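Local atomic coordinates of 1-Cys peroxiredoxin (Vibrio vulnificus MO6-24/O, PDB entry 5K2I), a protein that probably reduces hydrogen peroxide and related peroxides through a single reactive cysteine, and may also scavenge nitric oxide. Residues F38-P41 and P46-S49; E50-G55 and K83-A88; P54-L59 and E151-A156; V58-L63 and D69-V74; Y125-D130 and T135-E140. All coordinates share one frame; numbering follows the deposited sequence. Where two conformers were deposited one is given.

Contact 1: residues F38-P41 and P46-S49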
# COMPACT_ATOMS: atom_id res chain seq x y z
N PHE A 38 0.89 -9.87 -14.71
CA PHE A 38 0.77 -9.19 -13.42
C PHE A 38 -0.55 -8.45 -13.35
O PHE A 38 -1.08 -7.98 -14.36
CB PHE A 38 1.96 -8.24 -13.16
CG PHE A 38 2.05 -7.09 -14.12
CD1 PHE A 38 2.69 -7.24 -15.34
CD2 PHE A 38 1.48 -5.86 -13.81
CE1 PHE A 38 2.77 -6.19 -16.24
CE2 PHE A 38 1.55 -4.81 -14.70
CZ PHE A 38 2.19 -4.98 -15.91
N ALA A 39 -1.09 -8.38 -12.14
CA ALA A 39 -2.39 -7.78 -11.89
C ALA A 39 -2.31 -6.60 -10.94
O ALA A 39 -1.43 -6.54 -10.07
CB ALA A 39 -3.35 -8.82 -11.33
N VAL A 40 -3.26 -5.68 -11.11
CA VAL A 40 -3.43 -4.52 -10.26
C VAL A 40 -4.89 -4.39 -9.88
O VAL A 40 -5.75 -5.01 -10.53
CB VAL A 40 -2.95 -3.22 -10.96
CG1 VAL A 40 -1.45 -3.27 -11.21
CG2 VAL A 40 -3.75 -2.97 -12.25
N PRO A 41 -5.20 -3.61 -8.84
CA PRO A 41 -6.60 -3.43 -8.47
C PRO A 41 -7.36 -2.55 -9.45
O PRO A 41 -8.60 -2.58 -9.48
CB PRO A 41 -6.53 -2.74 -7.11
CG PRO A 41 -5.14 -3.02 -6.60
CD PRO A 41 -4.29 -3.02 -7.84
N PRO A 46 -2.85 3.82 -7.98
CA PRO A 46 -1.44 3.81 -7.60
C PRO A 46 -1.01 2.46 -7.04
O PRO A 46 -1.73 1.82 -6.26
CB PRO A 46 -1.36 4.92 -6.55
CG PRO A 46 -2.74 5.06 -6.02
CD PRO A 46 -3.69 4.64 -7.10
N THR A 47 0.15 2.02 -7.51
CA THR A 47 0.83 0.82 -7.03
C THR A 47 2.30 1.21 -7.05
O THR A 47 2.70 1.99 -7.92
CB THR A 47 0.56 -0.42 -7.92
OG1 THR A 47 -0.82 -0.80 -7.82
CG2 THR A 47 1.45 -1.59 -7.53
N CYS A 48 3.10 0.71 -6.11
CA CYS A 48 4.55 0.90 -6.17
C CYS A 48 5.00 0.64 -7.59
O CYS A 48 4.69 -0.41 -8.15
CB CYS A 48 5.29 -0.05 -5.22
SG CYS A 48 4.79 0.10 -3.50
N SER A 49 5.70 1.59 -8.19
CA SER A 49 5.97 1.49 -9.63
C SER A 49 6.65 0.19 -10.01
O SER A 49 6.32 -0.41 -11.04
CB SER A 49 6.80 2.68 -10.09
OG SER A 49 6.09 3.87 -9.85
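T47 meets the end of strand 34-40 with its hydroxyl oxygen rather than its methyl group. OG1 lies 4.2 Å from CG1 of V40 and 4.1 Å from CD on the ring of P41, so one oxygen faces two hydrocarbon surfaces at loose van der Waals distance. A chi1 of -67° turns this oxygen to the side of the T47 backbone N and leaves the methyl trans to that N. Its polar needs are met elsewhere: OG1 is hydrogen-bonded to NE of R124, whose NH2 also binds the carbonyl O of P46. One guanidinium thus grips the loop at two neighbouring residues, while R121 binds the carbonyl O of P41. The segments span the two ends of the family's active-site motif, from P41 to C48, and in this oxidised form C48 SG is disulfide-bonded to C48 of the second subunit. R124 thus holds the loop at P46 and T47, the two residues just before that cysteine. Outside this pair, H52 packs on both V40 and T47 just before helix 53-65, and F38 stacks on Y56 of that helix. Strand 34-40 itself runs between strands 70-75 and 120-130, the latter supplying both arginines.

Contact 2: residues E50-G55 and K83-A88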
# COMPACT_ATOMS: atom_id res chain seq x y z
N GLU A 50 7.59 -0.24 -9.17
CA GLU A 50 8.35 -1.46 -9.41
C GLU A 50 7.47 -2.71 -9.51
O GLU A 50 7.93 -3.74 -10.01
CB GLU A 50 9.37 -1.65 -8.28
CG GLU A 50 8.70 -1.95 -6.94
CD GLU A 50 9.62 -1.73 -5.75
OE1 GLU A 50 10.04 -2.74 -5.14
OE2 GLU A 50 9.89 -0.55 -5.40
N ALA A 51 6.23 -2.62 -9.03
CA ALA A 51 5.38 -3.81 -8.95
C ALA A 51 4.25 -3.82 -9.98
O ALA A 51 3.48 -4.78 -10.04
CB ALA A 51 4.80 -3.93 -7.54
N HIS A 52 4.15 -2.78 -10.80
CA HIS A 52 3.18 -2.83 -11.88
C HIS A 52 3.74 -2.22 -13.16
O HIS A 52 4.92 -2.38 -13.45
CB HIS A 52 1.84 -2.20 -11.46
CG HIS A 52 1.85 -0.71 -11.35
ND1 HIS A 52 0.97 0.10 -12.04
CD2 HIS A 52 2.65 0.13 -10.63
CE1 HIS A 52 1.22 1.36 -11.75
NE2 HIS A 52 2.24 1.41 -10.91
N LEU A 53 2.90 -1.56 -13.95
CA LEU A 53 3.26 -1.22 -15.32
C LEU A 53 4.66 -0.58 -15.49
O LEU A 53 5.46 -1.09 -16.28
CB LEU A 53 2.17 -0.33 -15.92
CG LEU A 53 1.90 -0.38 -17.43
CD1 LEU A 53 2.06 -1.78 -18.02
CD2 LEU A 53 0.50 0.15 -17.69
N PRO A 54 4.99 0.49 -14.73
CA PRO A 54 6.32 1.07 -14.94
C PRO A 54 7.46 0.08 -14.72
O PRO A 54 8.42 0.08 -15.49
CB PRO A 54 6.38 2.19 -13.89
CG PRO A 54 4.97 2.55 -13.65
CD PRO A 54 4.20 1.26 -13.75
N GLY A 55 7.33 -0.76 -13.70
CA GLY A 55 8.35 -1.75 -13.39
C GLY A 55 8.54 -2.79 -14.48
O GLY A 55 9.68 -3.17 -14.78
N LYS A 83 -6.90 -0.22 -22.65
CA LYS A 83 -6.21 0.34 -23.80
C LYS A 83 -5.73 1.76 -23.50
O LYS A 83 -4.59 2.10 -23.79
CB LYS A 83 -7.13 0.33 -25.02
CG LYS A 83 -6.50 0.92 -26.27
CD LYS A 83 -7.39 0.66 -27.48
CE LYS A 83 -6.74 1.17 -28.76
NZ LYS A 83 -6.59 2.65 -28.70
N ALA A 84 -6.59 2.56 -22.87
CA ALA A 84 -6.23 3.94 -22.55
C ALA A 84 -5.06 3.98 -21.57
O ALA A 84 -4.17 4.82 -21.67
CB ALA A 84 -7.42 4.67 -21.98
N TRP A 85 -5.05 3.05 -20.62
CA TRP A 85 -4.01 3.02 -19.61
C TRP A 85 -2.66 2.65 -20.21
O TRP A 85 -1.63 3.27 -19.90
CB TRP A 85 -4.39 2.04 -18.50
CG TRP A 85 -3.48 2.08 -17.30
CD1 TRP A 85 -2.92 3.19 -16.71
CD2 TRP A 85 -3.05 0.96 -16.53
NE1 TRP A 85 -2.17 2.82 -15.62
CE2 TRP A 85 -2.23 1.45 -15.49
CE3 TRP A 85 -3.28 -0.42 -16.62
CZ2 TRP A 85 -1.63 0.61 -14.54
CZ3 TRP A 85 -2.69 -1.25 -15.67
CH2 TRP A 85 -1.86 -0.74 -14.66
N GLY A 86 -2.66 1.64 -21.08
CA GLY A 86 -1.44 1.29 -21.79
C GLY A 86 -0.89 2.45 -22.62
O GLY A 86 0.32 2.69 -22.63
N GLU A 87 -1.77 3.18 -23.29
CA GLU A 87 -1.36 4.34 -24.08
C GLU A 87 -0.77 5.44 -23.18
O GLU A 87 0.28 6.01 -23.51
CB GLU A 87 -2.53 4.88 -24.90
CG GLU A 87 -2.87 3.98 -26.08
CD GLU A 87 -4.23 4.25 -26.69
OE1 GLU A 87 -4.96 5.11 -26.16
OE2 GLU A 87 -4.56 3.58 -27.69
N ALA A 88 -1.41 5.71 -22.05
CA ALA A 88 -0.93 6.74 -21.12
C ALA A 88 0.45 6.41 -20.55
O ALA A 88 1.23 7.32 -20.23
CB ALA A 88 -1.93 6.93 -19.99
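Over the centre of the six-membered ring of W85 sits a methyl group of L53, and at the edge of the same ring lies the imidazole of H52. CD2 of L53 is 3.6 Å from the ring centroid and only 6° off its normal, a nearly ideal CH-pi contact. H52 comes in differently: its ND1 approaches CZ2 of W85 at 3.6 Å, each atom close to the plane of the other ring, so the two aromatic groups meet edge to edge and do not stack. One face of the imidazole is covered from within its own segment by CD of P54, 3.4 Å above the plane. H52 occupies the N-cap position of helix 53-65. A chi1 of 73° holds its ring between the backbone N and the carbonyl carbon, and thereby brings ND1 round to the indole. L53, the next residue, swings CG roughly trans to its own N (chi1 -150°), and its side chain and that of W85 run toward each other from the two helices, which puts CD2 over the ring. All three side chains are buried, and the contact rests on the CH-pi approach and close van der Waals packing. F44 meets the W85 ring with planes about 50° apart. Helix 79-88 is thus fitted against the first turn of helix 53-65, with V40 of strand 34-40 and M96 of strand 95-98 also touching the indole.

Contact 3: residues P54-L59 and E151-A156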
# COMPACT_ATOMS: atom_id res chain seq x y z
N PRO A 54 4.99 0.49 -14.73
CA PRO A 54 6.32 1.07 -14.94
C PRO A 54 7.46 0.08 -14.72
O PRO A 54 8.42 0.08 -15.49
CB PRO A 54 6.38 2.19 -13.89
CG PRO A 54 4.97 2.55 -13.65
CD PRO A 54 4.20 1.26 -13.75
N GLY A 55 7.33 -0.76 -13.70
CA GLY A 55 8.35 -1.75 -13.39
C GLY A 55 8.54 -2.79 -14.48
O GLY A 55 9.68 -3.17 -14.78
N TYR A 56 7.45 -3.23 -15.08
CA TYR A 56 7.55 -4.23 -16.14
C TYR A 56 7.96 -3.59 -17.45
O TYR A 56 8.63 -4.24 -18.26
CB TYR A 56 6.23 -5.02 -16.27
CG TYR A 56 6.07 -5.95 -15.08
CD1 TYR A 56 6.65 -7.22 -15.08
CD2 TYR A 56 5.42 -5.53 -13.93
CE1 TYR A 56 6.56 -8.04 -13.98
CE2 TYR A 56 5.32 -6.37 -12.82
CZ TYR A 56 5.88 -7.62 -12.86
OH TYR A 56 5.80 -8.46 -11.78
N ILE A 57 7.63 -2.32 -17.64
CA ILE A 57 8.09 -1.59 -18.82
C ILE A 57 9.61 -1.51 -18.83
O ILE A 57 10.26 -1.85 -19.83
CB ILE A 57 7.48 -0.17 -18.88
CG1 ILE A 57 6.02 -0.25 -19.31
CG2 ILE A 57 8.24 0.71 -19.85
CD1 ILE A 57 5.26 1.08 -19.18
N VAL A 58 10.20 -1.09 -17.72
CA VAL A 58 11.64 -0.91 -17.73
C VAL A 58 12.38 -2.24 -17.64
O VAL A 58 13.52 -2.33 -18.08
CB VAL A 58 12.12 0.04 -16.60
CG1 VAL A 58 11.57 1.45 -16.82
CG2 VAL A 58 11.74 -0.49 -15.22
N LEU A 59 11.75 -3.28 -17.11
CA LEU A 59 12.41 -4.60 -17.05
C LEU A 59 12.08 -5.50 -18.25
O LEU A 59 12.57 -6.62 -18.31
CB LEU A 59 12.04 -5.35 -15.77
CG LEU A 59 12.81 -5.05 -14.48
CD1 LEU A 59 12.65 -6.19 -13.47
CD2 LEU A 59 14.27 -4.77 -14.75
N GLU A 151 11.38 -7.38 -10.33
CA GLU A 151 12.69 -7.99 -10.07
C GLU A 151 12.56 -9.38 -9.45
O GLU A 151 13.39 -10.25 -9.71
CB GLU A 151 13.55 -7.12 -9.14
CG GLU A 151 14.11 -5.86 -9.79
CD GLU A 151 15.31 -6.11 -10.70
OE1 GLU A 151 15.85 -7.24 -10.75
OE2 GLU A 151 15.73 -5.14 -11.37
N THR A 152 11.54 -9.58 -8.62
CA THR A 152 11.28 -10.89 -8.03
C THR A 152 11.02 -11.90 -9.14
O THR A 152 11.52 -13.02 -9.10
CB THR A 152 10.09 -10.87 -7.07
OG1 THR A 152 10.14 -9.69 -6.27
CG2 THR A 152 10.10 -12.11 -6.18
N ILE A 153 10.24 -11.48 -10.13
CA ILE A 153 9.93 -12.34 -11.27
C ILE A 153 11.18 -12.60 -12.11
O ILE A 153 11.46 -13.74 -12.49
CB ILE A 153 8.82 -11.71 -12.15
CG1 ILE A 153 7.48 -11.72 -11.40
CG2 ILE A 153 8.72 -12.41 -13.50
CD1 ILE A 153 6.90 -13.12 -11.17
N LEU A 154 11.95 -11.55 -12.37
CA LEU A 154 13.19 -11.69 -13.13
C LEU A 154 14.12 -12.72 -12.47
O LEU A 154 14.72 -13.54 -13.15
CB LEU A 154 13.89 -10.34 -13.26
CG LEU A 154 15.21 -10.34 -14.03
CD1 LEU A 154 14.99 -10.73 -15.49
CD2 LEU A 154 15.89 -8.99 -13.92
N ALA A 155 14.21 -12.67 -11.14
CA ALA A 155 15.09 -13.58 -10.42
C ALA A 155 14.56 -15.01 -10.43
O ALA A 155 15.33 -15.97 -10.35
CB ALA A 155 15.28 -13.10 -9.00
N ALA A 156 13.24 -15.16 -10.53
CA ALA A 156 12.64 -16.49 -10.57
C ALA A 156 12.98 -17.18 -11.88
O ALA A 156 12.98 -18.41 -11.96
CB ALA A 156 11.14 -16.41 -10.38
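L59 carries the close part of this helix pair, pressing both of its methyl groups against E151. CD1 reaches the backbone at the start of the partner segment, 3.6 Å from E151 N, while CD2 lies 3.7 Å from the carboxylate oxygen OE2. The glutamate starts out from its helix away from L59, but a bend at chi2 (-77°) folds the chain back, so that CG and CD pass over CD1 of the leucine and the two side chains cross at about a right angle. The bent hydrocarbon part of an exposed acid thereby covers a buried leucine, with the carboxylate on the solvent side.

Deeper in, the approach is narrower but equally close. The phenol oxygen of Y56 touches CG1 of I153 at 3.7 Å, the ring directed across the isoleucine rather than along it; this OH also packs against A126 of the sheet. L154 is looser, its CD2 standing 4.3 Å from CD1 of L59. With axes 11.0 Å apart and inclined by 43°, the helical segments meet through side chains and, at E151 N, through one side chain on the partner backbone. Y56 stacks on F38 of strand 34-40, and I153 rests on A126 and I128. Helices 53-65 and 150-156 therefore share one face of the central sheet, the helix following the active-site loop beside the C-terminal helix, as expected for a thioredoxin-like fold of the redoxin family.

Contact 4: residues V58-L63 and D69-V74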
# COMPACT_ATOMS: atom_id res chain seq x y z
N VAL A 58 10.20 -1.09 -17.72
CA VAL A 58 11.64 -0.91 -17.73
C VAL A 58 12.38 -2.24 -17.64
O VAL A 58 13.52 -2.33 -18.08
CB VAL A 58 12.12 0.04 -16.60
CG1 VAL A 58 11.57 1.45 -16.82
CG2 VAL A 58 11.74 -0.49 -15.22
N LEU A 59 11.75 -3.28 -17.11
CA LEU A 59 12.41 -4.60 -17.05
C LEU A 59 12.08 -5.50 -18.25
O LEU A 59 12.57 -6.62 -18.31
CB LEU A 59 12.04 -5.35 -15.77
CG LEU A 59 12.81 -5.05 -14.48
CD1 LEU A 59 12.65 -6.19 -13.47
CD2 LEU A 59 14.27 -4.77 -14.75
N ALA A 60 11.28 -5.01 -19.19
CA ALA A 60 10.81 -5.84 -20.29
C ALA A 60 11.96 -6.45 -21.09
O ALA A 60 11.94 -7.64 -21.41
CB ALA A 60 9.90 -5.05 -21.21
N ASP A 61 12.98 -5.66 -21.40
CA ASP A 61 14.12 -6.18 -22.16
C ASP A 61 14.84 -7.32 -21.43
O ASP A 61 15.20 -8.33 -22.04
CB ASP A 61 15.11 -5.06 -22.49
CG ASP A 61 14.67 -4.23 -23.68
OD1 ASP A 61 13.78 -4.68 -24.43
OD2 ASP A 61 15.23 -3.12 -23.87
N GLN A 62 15.04 -7.15 -20.12
CA GLN A 62 15.75 -8.15 -19.33
C GLN A 62 14.90 -9.41 -19.19
O GLN A 62 15.44 -10.52 -19.19
CB GLN A 62 16.10 -7.59 -17.95
CG GLN A 62 17.29 -6.66 -17.97
CD GLN A 62 17.43 -5.89 -16.67
OE1 GLN A 62 18.04 -6.37 -15.71
NE2 GLN A 62 16.86 -4.70 -16.64
N LEU A 63 13.59 -9.23 -19.07
CA LEU A 63 12.68 -10.38 -18.98
C LEU A 63 12.69 -11.20 -20.27
O LEU A 63 12.79 -12.43 -20.23
CB LEU A 63 11.26 -9.91 -18.64
CG LEU A 63 11.06 -9.38 -17.22
CD1 LEU A 63 9.76 -8.62 -17.12
CD2 LEU A 63 11.13 -10.50 -16.17
N ASP A 69 8.27 -14.73 -23.44
CA ASP A 69 7.75 -14.45 -24.78
C ASP A 69 6.76 -13.32 -24.79
O ASP A 69 6.58 -12.63 -25.79
CB ASP A 69 7.07 -15.69 -25.35
CG ASP A 69 8.02 -16.86 -25.51
OD1 ASP A 69 8.97 -16.73 -26.32
OD2 ASP A 69 7.84 -17.90 -24.85
N LEU A 70 6.08 -13.14 -23.66
CA LEU A 70 4.95 -12.24 -23.59
C LEU A 70 4.82 -11.72 -22.18
O LEU A 70 4.90 -12.50 -21.23
CB LEU A 70 3.67 -12.97 -24.00
CG LEU A 70 2.37 -12.19 -24.01
CD1 LEU A 70 2.45 -11.09 -25.06
CD2 LEU A 70 1.21 -13.15 -24.30
N ILE A 71 4.68 -10.40 -22.04
CA ILE A 71 4.38 -9.77 -20.76
C ILE A 71 3.01 -9.15 -20.85
O ILE A 71 2.74 -8.41 -21.79
CB ILE A 71 5.40 -8.66 -20.41
CG1 ILE A 71 6.83 -9.20 -20.49
CG2 ILE A 71 5.09 -8.05 -19.04
CD1 ILE A 71 7.88 -8.11 -20.40
N ALA A 72 2.14 -9.46 -19.89
CA ALA A 72 0.76 -9.01 -19.95
C ALA A 72 0.32 -8.41 -18.62
O ALA A 72 0.71 -8.88 -17.55
CB ALA A 72 -0.17 -10.15 -20.35
N SER A 73 -0.49 -7.37 -18.74
CA SER A 73 -1.10 -6.67 -17.62
C SER A 73 -2.58 -6.99 -17.59
O SER A 73 -3.26 -6.84 -18.61
CB SER A 73 -0.87 -5.16 -17.79
OG SER A 73 -1.63 -4.41 -16.87
N VAL A 74 -3.09 -7.45 -16.45
CA VAL A 74 -4.52 -7.69 -16.30
C VAL A 74 -5.09 -6.89 -15.12
O VAL A 74 -4.40 -6.59 -14.14
CB VAL A 74 -4.82 -9.21 -16.12
CG1 VAL A 74 -4.21 -9.77 -14.82
CG2 VAL A 74 -6.32 -9.50 -16.20
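I71 packs against A60 and L63 in a helix-on-strand contact inside a beta-alpha-beta crossover: strand 34-40 leads into helix 53-65, which returns to strand 70-75 alongside the first strand. A single methyl group does most of the work. CD1 of I71 is 3.7 Å from CA of A60 and 3.8 Å from CB of the same residue, and it also lies 3.8 Å from CD1 of L63. The isoleucine chain is stretched out (chi2 170°), which carries CD1 up from the strand to the helix, where it fits between residues about one helical turn apart. L63 meets it at about a right angle, branch against branch. The small side chain of A60 lets the methyl approach the helix backbone itself. Here the helix is kinked, the backbone N atoms of D61 and Q62 lacking their bond to the preceding turn, whereas L63 N still binds L59 O at 2.9 Å. L63 continues the packing onto Y56 and L154, and I71 is covered further by I94. Every touching residue is buried and the meeting atoms are all carbon, which implies cohesion through exclusion of water and dispersion, with little directional preference.

Contact 5: residues Y125-D130 and T135-E140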
# COMPACT_ATOMS: atom_id res chain seq x y z
N TYR A 125 -0.77 -9.30 -7.88
CA TYR A 125 0.02 -10.51 -7.96
C TYR A 125 0.81 -10.52 -9.26
O TYR A 125 0.51 -9.75 -10.19
CB TYR A 125 -0.86 -11.78 -7.85
CG TYR A 125 -1.83 -11.96 -9.01
CD1 TYR A 125 -1.40 -12.48 -10.23
CD2 TYR A 125 -3.17 -11.60 -8.90
CE1 TYR A 125 -2.27 -12.63 -11.30
CE2 TYR A 125 -4.05 -11.77 -9.96
CZ TYR A 125 -3.59 -12.27 -11.16
OH TYR A 125 -4.46 -12.40 -12.21
N ALA A 126 1.78 -11.41 -9.35
CA ALA A 126 2.48 -11.64 -10.60
C ALA A 126 2.76 -13.12 -10.74
O ALA A 126 3.01 -13.82 -9.75
CB ALA A 126 3.77 -10.83 -10.66
N MET A 127 2.70 -13.57 -11.99
CA MET A 127 2.89 -14.97 -12.34
C MET A 127 3.91 -15.15 -13.45
O MET A 127 4.02 -14.30 -14.35
CB MET A 127 1.59 -15.58 -12.86
CG MET A 127 0.47 -15.75 -11.92
SD MET A 127 -0.89 -16.36 -12.95
CE MET A 127 -2.08 -16.65 -11.65
N ILE A 128 4.60 -16.28 -13.41
CA ILE A 128 5.23 -16.84 -14.60
C ILE A 128 4.39 -18.05 -15.02
O ILE A 128 4.13 -18.93 -14.20
CB ILE A 128 6.68 -17.26 -14.35
CG1 ILE A 128 7.52 -16.06 -13.90
CG2 ILE A 128 7.29 -17.92 -15.61
CD1 ILE A 128 8.89 -16.43 -13.34
N ILE A 129 3.97 -18.06 -16.27
CA ILE A 129 3.09 -19.09 -16.80
C ILE A 129 3.78 -19.77 -17.98
O ILE A 129 4.16 -19.11 -18.93
CB ILE A 129 1.75 -18.49 -17.27
CG1 ILE A 129 1.19 -17.57 -16.18
CG2 ILE A 129 0.76 -19.59 -17.62
CD1 ILE A 129 0.19 -16.58 -16.68
N ASP A 130 3.93 -21.08 -17.90
CA ASP A 130 4.60 -21.84 -18.95
C ASP A 130 3.59 -22.74 -19.64
O ASP A 130 3.07 -23.67 -19.04
CB ASP A 130 5.75 -22.67 -18.38
CG ASP A 130 6.92 -21.81 -17.94
OD1 ASP A 130 7.60 -21.25 -18.83
OD2 ASP A 130 7.19 -21.70 -16.73
N THR A 135 3.67 -21.51 -13.06
CA THR A 135 4.92 -22.03 -12.52
C THR A 135 5.35 -21.26 -11.28
O THR A 135 5.84 -21.83 -10.30
CB THR A 135 6.03 -21.96 -13.58
OG1 THR A 135 5.68 -22.81 -14.67
CG2 THR A 135 7.37 -22.40 -12.99
N THR A 136 5.15 -19.94 -11.33
CA THR A 136 5.47 -19.04 -10.22
C THR A 136 4.28 -18.13 -9.95
O THR A 136 3.72 -17.58 -10.89
CB THR A 136 6.71 -18.16 -10.52
OG1 THR A 136 7.87 -18.98 -10.67
CG2 THR A 136 6.94 -17.17 -9.39
N LEU A 137 3.88 -17.98 -8.69
CA LEU A 137 2.83 -17.04 -8.31
C LEU A 137 3.25 -16.30 -7.05
O LEU A 137 3.47 -16.93 -6.00
CB LEU A 137 1.50 -17.75 -8.07
CG LEU A 137 0.40 -16.91 -7.41
CD1 LEU A 137 -0.01 -15.74 -8.29
CD2 LEU A 137 -0.81 -17.78 -7.12
N ASN A 138 3.38 -14.98 -7.17
CA ASN A 138 3.71 -14.12 -6.03
C ASN A 138 2.55 -13.19 -5.78
O ASN A 138 2.18 -12.42 -6.65
CB ASN A 138 4.98 -13.30 -6.30
CG ASN A 138 6.22 -14.15 -6.51
OD1 ASN A 138 6.32 -15.24 -5.97
ND2 ASN A 138 7.17 -13.65 -7.31
N VAL A 139 1.96 -13.27 -4.59
CA VAL A 139 0.79 -12.46 -4.24
C VAL A 139 1.18 -11.44 -3.17
O VAL A 139 1.90 -11.76 -2.22
CB VAL A 139 -0.37 -13.36 -3.73
CG1 VAL A 139 -1.59 -12.52 -3.41
CG2 VAL A 139 -0.71 -14.43 -4.77
N GLU A 140 0.72 -10.20 -3.34
CA GLU A 140 0.98 -9.16 -2.34
C GLU A 140 0.43 -9.58 -0.97
O GLU A 140 -0.66 -10.13 -0.87
CB GLU A 140 0.38 -7.82 -2.77
CG GLU A 140 0.71 -6.64 -1.84
CD GLU A 140 -0.03 -5.35 -2.15
OE1 GLU A 140 -1.13 -5.39 -2.74
OE2 GLU A 140 0.50 -4.28 -1.77
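Two torsions bring L137 and M127 together: chi1 of 169° in the leucine sets CG trans to its backbone N, and chi1 of -67° in the methionine, with an extended chain beyond, lays the two side by side and pointing the same way. CD1 of L137 consequently meets CG of M127 at 3.7 Å and CD1 of the Y125 ring at 4.0 Å. On the other face of the sheet, I128 runs beside T136, its CD1 3.8 Å from the threonine OG1.

Beneath the side chains, A126 and N138 form a hydrogen-bonded pair, with both backbone bonds 2.9 Å long: A126 N to N138 O and N138 N to A126 O. Further on, the regular ladder is interrupted. I128 O accepts from T135 N at 2.9 Å and from T136 N at 3.2 Å; T135 N comes almost head-on to the carbonyl, T136 N in its plane, on a lone pair. Both threonines thus face one residue, a classic beta bulge. A further T135 OG1 to D130 OD2 bond depends on one of two conformers and is doubtful, whereas D130 OD1 holds a salt bridge with K34. Strands 120-130 and 133-139 form an antiparallel hairpin in which 133-139 borders the thioredoxin-like sheet and 120-130 pairs onward with 34-40, Y125 and M127 facing helix 103-108, A126 and I128 facing helix 150-156.

Overall arrangement
Going from the N terminus, contact 1 closes a short loop between the end of strand 34-40 and the segment holding C48. Contact 2 opens next and closes across helix 53-65 and strand 70-75; contact 4, the crossover packing, is nested inside that loop. Contact 3 starts from the same stretch as contact 2 but closes only at the C-terminal helix, enclosing the hairpin of contact 5. Helix 53-65 is the hub, serving contacts 2, 3 and 4. The sheet joins the remainder: F38 pairs with strand 70-75, and A39 with Y125, linking contact 1 to contacts 4 and 5. Contacts 2 and 5 lie on opposite sides of the chain's centre.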